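Local coordinates for protein 8-amino-8-demethylriboflavin N,N-dimethyltransferase (Streptomyces davawensis, PDB 4D7K) that catalyses the two successive S-adenosyl-L-methionine-dependent methylations that convert 8-amino-8-demethyl-D-riboflavin into the antibiotic roseoflavin, at residues A183-G188 / V206-P211; G187-F192 / H218-S223; Y248-V253 / A279-L284. All blocks are in the same frame, centred on the assembly; numbering follows the deposited sequence.

Overall arrangement
All three interactions lie in the O-methyltransferase domain, around the mixed sheet whose parallel part runs 230-234, 204-209, 181-185, 247-251, 280-285. Interaction 1 pairs strands 181-185 and 204-209; interaction 3, its centre about 11 Å away, pairs 247-251 with 280-285. Backbone bonds between A183 or I185 and V249 join the two into one four-strand run. Interaction 2 starts from the glycine turn G187-G188 shared with interaction 1, centres about 10 Å apart, and reaches helix 214-223. In sequence, both close before interaction 3 begins. R251 NH2 bonds G187 O, and F192 of helix 191-199 packs on V249 and L284. Interaction 1 holds D209, a predicted S-adenosyl-L-methionine ligand, its side chain about 7 Å from that of R251.

Interaction 1 of 3, residues A183-G188 / V206-P211; sequences ADIGGG and VLVDGP
D184 is gripped through both of its backbone polar groups by the strand opposite: its N donates to V206 O at 2.9 Å, and its O accepts from V208 N at 3.0 Å. The next rung, G186 N to V208 O, is shorter at 2.7 Å. These alternating bonds, with strand directions only 13° apart, define a parallel pair. Past the end of strand 181-185, the carboxylate of D209, last residue of its own strand, takes over from the backbone. With CG anti to the backbone N (chi1 -155°), the D209 side chain turns toward the glycine turn, and OD2 accepts from G188 N at 2.9 Å. That N-H arrives on the anti side of OD2, 20° out of the carboxylate plane, and the bond is bent.

Apolar groups fill in around the polar ones. I185 CD1 lies beside V208 CG2 at 3.8 Å, the two side chains pointing the same way, while L207 CD1 presses on G187 CA at 3.6 Å. D184 OD2 has a long, weak ion pair with R251, whose NH2 also bonds G187 O. D209 is a predicted S-adenosyl-L-methionine ligand, so the G188 amide probably helps fix its carboxylate beside the glycine-rich turn and may stabilise its negative charge.

Interaction 2 of 3, residues G187-F192 / H218-S223; sequences GGRGQF and HKFLAS
R189 and F220 bring the two backbones to 6.6 Å between their CA atoms, where a type II' turn from G187 to G190, closed by the bond G190 N to G187 O, faces the side of helix 214-223. G190 stands at the N-cap position of helix 191-199, and no hydrogen bond crosses the contact.

The main side-chain feature is a flat cation-pi stack. The R189 guanidinium lies on the F220 ring with centres 4.4 Å apart and planes only 16° from parallel. The overlap is displaced: F220 CD1 sits over the centre of the guanidinium, 3.7 Å from R189 CZ, whereas R189 NE lies above the ring toward its rim. R189 CG stands between the backbone N and the carbonyl carbon (chi1 64°), and from CG to NE the chain is extended, which brings NE over the ring. The two side chains cross at about a right angle. R189 NE, buried by this contact, has no hydrogen-bonding partner in the model; the F220 ring lies against it.

F220 also meets main-chain atoms: its CD2 touches R189 O at 3.6 Å. At G190, where phi is 109°, the backbone passes close to the ring, G190 O approaching F220 CE2 obliquely at 3.6 Å.

Within the Rossmann-like domain, the stack bridges the glycine turn after strand 181-185 to helix 214-223. L221 packs on V230 and V232 of the outermost strand 230-234, while R189 rests on V160 of helix 149-165, where V160 O also accepts from Q191 NE2.

Interaction 3 of 3, residues Y248-V253 / A279-L284; sequences YVLRGV and ARLLIL
In the beta-alpha-beta unit of strand 247-251, helix 259-270 and strand 280-285, Y248 pairs with L281 across two adjacent parallel strands; the helix connects them in the chain, and L250 and L281 pack on its L266. Four backbone bonds hold the pair, alternating in direction: Y248 N to R280 O, L282 N to Y248 O at 2.6 Å, L250 N to L282 O, and L284 N to L250 O at 3.1 Å. CA-H contacts supplement them, as between V249 CA and L282 O at 3.3 Å.

Side chains pack on both faces. On that of Y248, L250, L281 and I283, the CD1 of L281 is the common point, 3.8 Å from Y248 CB and 4.0 Å from L250 CD1. On the other face V249 CG1 meets L284 CD1 at 4.1 Å, the two side chains crossing obliquely, and F192 of helix 191-199 covers both.

The polar ends find partners outside the pair: Y248 OH bonds P242 O, R251 NH2 bonds G187 O, and R280 NE forms a salt bridge with E341. Hydrophobic parallel strands covered by helices on both faces are characteristic of the class I methyltransferase, Rossmann-like fold.

Interaction 1 of 3, residues A183-G188 / V206-P211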
loop_
_atom_site.group_PDB
_atom_site.type_symbol
_atom_site.label_atom_id
_atom_site.label_comp_id
_atom_site.label_asym_id
_atom_site.label_seq_id
_atom_site.Cartn_x
_atom_site.Cartn_y
_atom_site.Cartn_z
ATOM N N ALA A 183 -24.229 14.288 26.040
ATOM C CA ALA A 183 -24.958 14.800 24.891
ATOM C C ALA A 183 -24.105 14.666 23.639
ATOM O O ALA A 183 -23.256 15.514 23.360
ATOM C CB ALA A 183 -25.365 16.251 25.112
ATOM N N ASP A 184 -24.331 13.591 22.892
ATOM C CA ASP A 184 -23.562 13.328 21.684
ATOM C C ASP A 184 -24.154 14.072 20.494
ATOM O O ASP A 184 -25.137 13.629 19.902
ATOM C CB ASP A 184 -23.509 11.826 21.396
ATOM C CG ASP A 184 -22.301 11.434 20.560
ATOM O OD1 ASP A 184 -21.789 12.291 19.805
ATOM O OD2 ASP A 184 -21.859 10.270 20.659
ATOM N N ILE A 185 -23.552 15.204 20.150
ATOM C CA ILE A 185 -24.018 16.008 19.028
ATOM C C ILE A 185 -23.419 15.495 17.726
ATOM O O ILE A 185 -22.216 15.629 17.490
ATOM C CB ILE A 185 -23.662 17.495 19.204
ATOM C CG1 ILE A 185 -24.063 17.975 20.600
ATOM C CG2 ILE A 185 -24.328 18.339 18.124
ATOM C CD1 ILE A 185 -25.521 17.743 20.926
ATOM N N GLY A 186 -24.267 14.904 16.889
ATOM C CA GLY A 186 -23.832 14.301 15.643
ATOM C C GLY A 186 -23.279 12.906 15.869
ATOM O O GLY A 186 -22.346 12.485 15.189
ATOM N N GLY A 187 -23.865 12.188 16.824
ATOM C CA GLY A 187 -23.368 10.882 17.219
ATOM C C GLY A 187 -23.841 9.710 16.377
ATOM O O GLY A 187 -23.698 8.558 16.789
ATOM N N GLY A 188 -24.399 9.997 15.204
ATOM C CA GLY A 188 -24.824 8.962 14.275
ATOM C C GLY A 188 -25.836 7.982 14.844
ATOM O O GLY A 188 -26.907 8.377 15.307
ATOM N N VAL A 206 -27.937 11.591 25.574
ATOM C CA VAL A 206 -28.844 12.175 24.598
ATOM C C VAL A 206 -28.186 12.158 23.225
ATOM O O VAL A 206 -27.141 12.777 23.023
ATOM C CB VAL A 206 -29.238 13.621 24.961
ATOM C CG1 VAL A 206 -30.180 14.189 23.911
ATOM C CG2 VAL A 206 -29.881 13.675 26.339
ATOM N N LEU A 207 -28.792 11.439 22.287
ATOM C CA LEU A 207 -28.263 11.348 20.933
ATOM C C LEU A 207 -28.912 12.377 20.015
ATOM O O LEU A 207 -30.116 12.322 19.759
ATOM C CB LEU A 207 -28.471 9.943 20.373
ATOM C CG LEU A 207 -28.044 9.737 18.923
ATOM C CD1 LEU A 207 -26.585 10.122 18.763
ATOM C CD2 LEU A 207 -28.271 8.292 18.507
ATOM N N VAL A 208 -28.107 13.311 19.519
ATOM C CA VAL A 208 -28.598 14.366 18.640
ATOM C C VAL A 208 -28.063 14.206 17.221
ATOM O O VAL A 208 -26.856 14.299 16.997
ATOM C CB VAL A 208 -28.205 15.758 19.162
ATOM C CG1 VAL A 208 -28.600 16.830 18.160
ATOM C CG2 VAL A 208 -28.845 16.018 20.514
ATOM N N ASP A 209 -28.958 13.970 16.266
ATOM C CA ASP A 209 -28.555 13.821 14.871
ATOM C C ASP A 209 -29.740 14.000 13.922
ATOM O O ASP A 209 -30.892 14.080 14.353
ATOM C CB ASP A 209 -27.896 12.454 14.648
ATOM C CG ASP A 209 -26.952 12.446 13.456
ATOM O OD1 ASP A 209 -27.365 12.891 12.365
ATOM O OD2 ASP A 209 -25.794 12.004 13.611
ATOM N N GLY A 210 -29.445 14.068 12.629
ATOM C CA GLY A 210 -30.466 14.258 11.617
ATOM C C GLY A 210 -31.318 13.022 11.419
ATOM O O GLY A 210 -31.064 11.984 12.032
ATOM N N PRO A 211 -32.336 13.127 10.555
ATOM C CA PRO A 211 -33.285 12.037 10.307
ATOM C C PRO A 211 -32.717 10.952 9.401
ATOM O O PRO A 211 -33.381 9.945 9.160
ATOM C CB PRO A 211 -34.459 12.748 9.632
ATOM C CG PRO A 211 -33.825 13.893 8.921
ATOM C CD PRO A 211 -32.675 14.339 9.788
#

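Interaction 2 of 3, residues G187-F192 / H218-S223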
loop_
_atom_site.group_PDB
_atom_site.type_symbol
_atom_site.label_atom_id
_atom_site.label_comp_id
_atom_site.label_asym_id
_atom_site.label_seq_id
_atom_site.Cartn_x
_atom_site.Cartn_y
_atom_site.Cartn_z
ATOM N N GLY A 187 -23.865 12.188 16.824
ATOM C CA GLY A 187 -23.368 10.882 17.219
ATOM C C GLY A 187 -23.841 9.710 16.377
ATOM O O GLY A 187 -23.698 8.558 16.789
ATOM N N GLY A 188 -24.399 9.997 15.204
ATOM C CA GLY A 188 -24.824 8.962 14.275
ATOM C C GLY A 188 -25.836 7.982 14.844
ATOM O O GLY A 188 -26.907 8.377 15.307
ATOM N N ARG A 189 -25.493 6.697 14.814
ATOM C CA ARG A 189 -26.386 5.656 15.313
ATOM C C ARG A 189 -26.224 5.440 16.818
ATOM O O ARG A 189 -27.016 4.729 17.436
ATOM C CB ARG A 189 -26.150 4.342 14.563
ATOM C CG ARG A 189 -24.769 3.746 14.762
ATOM C CD ARG A 189 -24.663 2.373 14.111
ATOM N NE ARG A 189 -23.547 1.603 14.656
ATOM C CZ ARG A 189 -23.290 0.335 14.352
ATOM N NH1 ARG A 189 -24.068 -0.316 13.499
ATOM N NH2 ARG A 189 -22.253 -0.283 14.900
ATOM N N GLY A 190 -25.197 6.052 17.402
ATOM C CA GLY A 190 -25.002 6.001 18.841
ATOM C C GLY A 190 -23.830 5.152 19.295
ATOM O O GLY A 190 -23.743 4.790 20.468
ATOM N N GLN A 191 -22.924 4.853 18.369
ATOM C CA GLN A 191 -21.787 3.972 18.629
ATOM C C GLN A 191 -20.906 4.471 19.773
ATOM O O GLN A 191 -20.665 3.749 20.741
ATOM C CB GLN A 191 -20.952 3.816 17.355
ATOM C CG GLN A 191 -19.854 2.766 17.423
ATOM C CD GLN A 191 -19.070 2.665 16.123
ATOM O OE1 GLN A 191 -18.943 3.641 15.386
ATOM N NE2 GLN A 191 -18.551 1.480 15.834
ATOM N N PHE A 192 -20.431 5.706 19.657
ATOM C CA PHE A 192 -19.591 6.296 20.695
ATOM C C PHE A 192 -20.328 6.406 22.025
ATOM O O PHE A 192 -19.815 5.997 23.067
ATOM C CB PHE A 192 -19.096 7.680 20.270
ATOM C CG PHE A 192 -18.331 8.400 21.343
ATOM C CD1 PHE A 192 -17.037 8.023 21.656
ATOM C CD2 PHE A 192 -18.905 9.449 22.038
ATOM C CE1 PHE A 192 -16.328 8.680 22.644
ATOM C CE2 PHE A 192 -18.200 10.110 23.028
ATOM C CZ PHE A 192 -16.911 9.725 23.330
ATOM N N HIS A 218 -32.169 3.738 16.596
ATOM C CA HIS A 218 -33.113 3.005 17.444
ATOM C C HIS A 218 -32.792 1.515 17.500
ATOM O O HIS A 218 -32.876 0.894 18.561
ATOM C CB HIS A 218 -34.552 3.197 16.951
ATOM C CG HIS A 218 -35.148 4.522 17.305
ATOM N ND1 HIS A 218 -36.219 5.066 16.630
ATOM C CD2 HIS A 218 -34.823 5.414 18.274
ATOM C CE1 HIS A 218 -36.526 6.233 17.161
ATOM N NE2 HIS A 218 -35.697 6.471 18.156
ATOM N N LYS A 219 -32.431 0.947 16.354
ATOM C CA LYS A 219 -32.138 -0.478 16.275
ATOM C C LYS A 219 -30.836 -0.814 16.995
ATOM O O LYS A 219 -30.793 -1.752 17.792
ATOM C CB LYS A 219 -32.076 -0.938 14.813
ATOM C CG LYS A 219 -31.952 -2.446 14.650
ATOM C CD LYS A 219 -31.928 -2.870 13.187
ATOM C CE LYS A 219 -33.290 -2.697 12.532
ATOM N NZ LYS A 219 -33.339 -3.272 11.155
ATOM N N PHE A 220 -29.780 -0.047 16.729
ATOM C CA PHE A 220 -28.488 -0.292 17.375
ATOM C C PHE A 220 -28.579 -0.186 18.892
ATOM O O PHE A 220 -28.037 -1.027 19.613
ATOM C CB PHE A 220 -27.419 0.676 16.867
ATOM C CG PHE A 220 -26.140 0.620 17.656
ATOM C CD1 PHE A 220 -25.233 -0.410 17.453
ATOM C CD2 PHE A 220 -25.852 1.588 18.615
ATOM C CE1 PHE A 220 -24.058 -0.473 18.186
ATOM C CE2 PHE A 220 -24.684 1.528 19.351
ATOM C CZ PHE A 220 -23.783 0.498 19.134
ATOM N N LEU A 221 -29.261 0.850 19.372
ATOM C CA LEU A 221 -29.438 1.037 20.807
ATOM C C LEU A 221 -30.241 -0.106 21.421
ATOM O O LEU A 221 -30.023 -0.472 22.576
ATOM C CB LEU A 221 -30.121 2.374 21.098
ATOM C CG LEU A 221 -29.306 3.631 20.792
ATOM C CD1 LEU A 221 -30.128 4.873 21.087
ATOM C CD2 LEU A 221 -28.007 3.647 21.577
ATOM N N ALA A 222 -31.171 -0.664 20.651
ATOM C CA ALA A 222 -31.977 -1.780 21.136
ATOM C C ALA A 222 -31.132 -3.045 21.221
ATOM O O ALA A 222 -31.304 -3.859 22.127
ATOM C CB ALA A 222 -33.187 -2.004 20.237
ATOM N N SER A 223 -30.212 -3.200 20.275
ATOM C CA SER A 223 -29.309 -4.344 20.265
ATOM C C SER A 223 -28.298 -4.261 21.407
ATOM O O SER A 223 -27.609 -5.233 21.704
ATOM C CB SER A 223 -28.574 -4.442 18.925
ATOM O OG SER A 223 -27.530 -3.485 18.844
#

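Interaction 3 of 3, residues Y248-V253 / A279-L284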
loop_
_atom_site.group_PDB
_atom_site.type_symbol
_atom_site.label_atom_id
_atom_site.label_comp_id
_atom_site.label_asym_id
_atom_site.label_seq_id
_atom_site.Cartn_x
_atom_site.Cartn_y
_atom_site.Cartn_z
ATOM N N TYR A 248 -20.932 17.616 26.885
ATOM C CA TYR A 248 -21.318 17.728 25.485
ATOM C C TYR A 248 -20.180 17.256 24.593
ATOM O O TYR A 248 -19.033 17.667 24.769
ATOM C CB TYR A 248 -21.702 19.167 25.138
ATOM C CG TYR A 248 -22.996 19.613 25.767
ATOM C CD1 TYR A 248 -23.049 19.982 27.103
ATOM C CD2 TYR A 248 -24.169 19.668 25.023
ATOM C CE1 TYR A 248 -24.235 20.387 27.682
ATOM C CE2 TYR A 248 -25.361 20.077 25.596
ATOM C CZ TYR A 248 -25.386 20.436 26.926
ATOM O OH TYR A 248 -26.566 20.844 27.505
ATOM N N VAL A 249 -20.500 16.391 23.635
ATOM C CA VAL A 249 -19.480 15.767 22.801
ATOM C C VAL A 249 -19.655 16.106 21.319
ATOM O O VAL A 249 -20.725 15.904 20.749
ATOM C CB VAL A 249 -19.487 14.237 22.973
ATOM C CG1 VAL A 249 -18.395 13.601 22.131
ATOM C CG2 VAL A 249 -19.330 13.864 24.450
ATOM N N LEU A 250 -18.593 16.633 20.714
ATOM C CA LEU A 250 -18.569 16.941 19.284
ATOM C C LEU A 250 -17.520 16.097 18.575
ATOM O O LEU A 250 -16.330 16.403 18.635
ATOM C CB LEU A 250 -18.280 18.427 19.056
ATOM C CG LEU A 250 -19.436 19.403 19.231
ATOM C CD1 LEU A 250 -18.914 20.828 19.226
ATOM C CD2 LEU A 250 -20.453 19.201 18.124
ATOM N N ARG A 251 -17.956 15.041 17.899
ATOM C CA ARG A 251 -17.019 14.105 17.286
ATOM C C ARG A 251 -17.053 14.159 15.761
ATOM O O ARG A 251 -17.974 13.645 15.127
ATOM C CB ARG A 251 -17.299 12.679 17.773
ATOM C CG ARG A 251 -18.765 12.256 17.722
ATOM C CD ARG A 251 -18.963 10.879 18.337
ATOM N NE ARG A 251 -19.991 10.103 17.647
ATOM C CZ ARG A 251 -19.744 9.254 16.653
ATOM N NH1 ARG A 251 -18.501 9.072 16.226
ATOM N NH2 ARG A 251 -20.740 8.587 16.084
ATOM N N GLY A 252 -16.035 14.790 15.182
ATOM C CA GLY A 252 -15.914 14.894 13.739
ATOM C C GLY A 252 -17.063 15.655 13.112
ATOM O O GLY A 252 -17.715 15.171 12.186
ATOM N N VAL A 253 -17.312 16.857 13.621
ATOM C CA VAL A 253 -18.430 17.665 13.156
ATOM C C VAL A 253 -17.958 18.995 12.576
ATOM O O VAL A 253 -18.293 19.347 11.443
ATOM C CB VAL A 253 -19.428 17.939 14.298
ATOM C CG1 VAL A 253 -20.546 18.853 13.820
ATOM C CG2 VAL A 253 -19.985 16.629 14.842
ATOM N N ALA A 279 -19.447 21.266 34.250
ATOM C CA ALA A 279 -19.953 20.917 32.926
ATOM C C ALA A 279 -18.878 21.166 31.873
ATOM O O ALA A 279 -18.206 22.196 31.897
ATOM C CB ALA A 279 -21.213 21.704 32.608
ATOM N N ARG A 280 -18.711 20.219 30.957
ATOM C CA ARG A 280 -17.676 20.334 29.938
ATOM C C ARG A 280 -18.199 20.125 28.522
ATOM O O ARG A 280 -19.176 19.410 28.297
ATOM C CB ARG A 280 -16.549 19.329 30.198
ATOM C CG ARG A 280 -15.758 19.573 31.471
ATOM C CD ARG A 280 -14.875 20.800 31.357
ATOM N NE ARG A 280 -14.042 20.974 32.542
ATOM C CZ ARG A 280 -14.371 21.722 33.591
ATOM N NH1 ARG A 280 -15.522 22.379 33.614
ATOM N NH2 ARG A 280 -13.543 21.813 34.621
ATOM N N LEU A 281 -17.529 20.774 27.576
ATOM C CA LEU A 281 -17.669 20.459 26.163
ATOM C C LEU A 281 -16.422 19.695 25.741
ATOM O O LEU A 281 -15.314 20.216 25.834
ATOM C CB LEU A 281 -17.843 21.727 25.323
ATOM C CG LEU A 281 -17.721 21.582 23.803
ATOM C CD1 LEU A 281 -18.737 20.589 23.258
ATOM C CD2 LEU A 281 -17.883 22.936 23.130
ATOM N N LEU A 282 -16.600 18.452 25.307
ATOM C CA LEU A 282 -15.471 17.622 24.898
ATOM C C LEU A 282 -15.434 17.478 23.382
ATOM O O LEU A 282 -16.333 16.886 22.788
ATOM C CB LEU A 282 -15.546 16.241 25.554
ATOM C CG LEU A 282 -15.851 16.205 27.055
ATOM C CD1 LEU A 282 -15.974 14.770 27.532
ATOM C CD2 LEU A 282 -14.791 16.959 27.860
ATOM N N ILE A 283 -14.400 18.028 22.755
ATOM C CA ILE A 283 -14.274 17.929 21.308
ATOM C C ILE A 283 -13.250 16.865 20.932
ATOM O O ILE A 283 -12.076 16.953 21.285
ATOM C CB ILE A 283 -13.881 19.274 20.674
ATOM C CG1 ILE A 283 -14.885 20.358 21.068
ATOM C CG2 ILE A 283 -13.823 19.146 19.158
ATOM C CD1 ILE A 283 -14.622 21.703 20.426
ATOM N N LEU A 284 -13.716 15.850 20.218
ATOM C CA LEU A 284 -12.869 14.738 19.821
ATOM C C LEU A 284 -12.390 14.953 18.389
ATOM O O LEU A 284 -13.192 15.018 17.461
ATOM C CB LEU A 284 -13.622 13.410 19.958
ATOM C CG LEU A 284 -13.725 12.756 21.345
ATOM C CD1 LEU A 284 -14.322 13.683 22.390
ATOM C CD2 LEU A 284 -14.541 11.477 21.265
#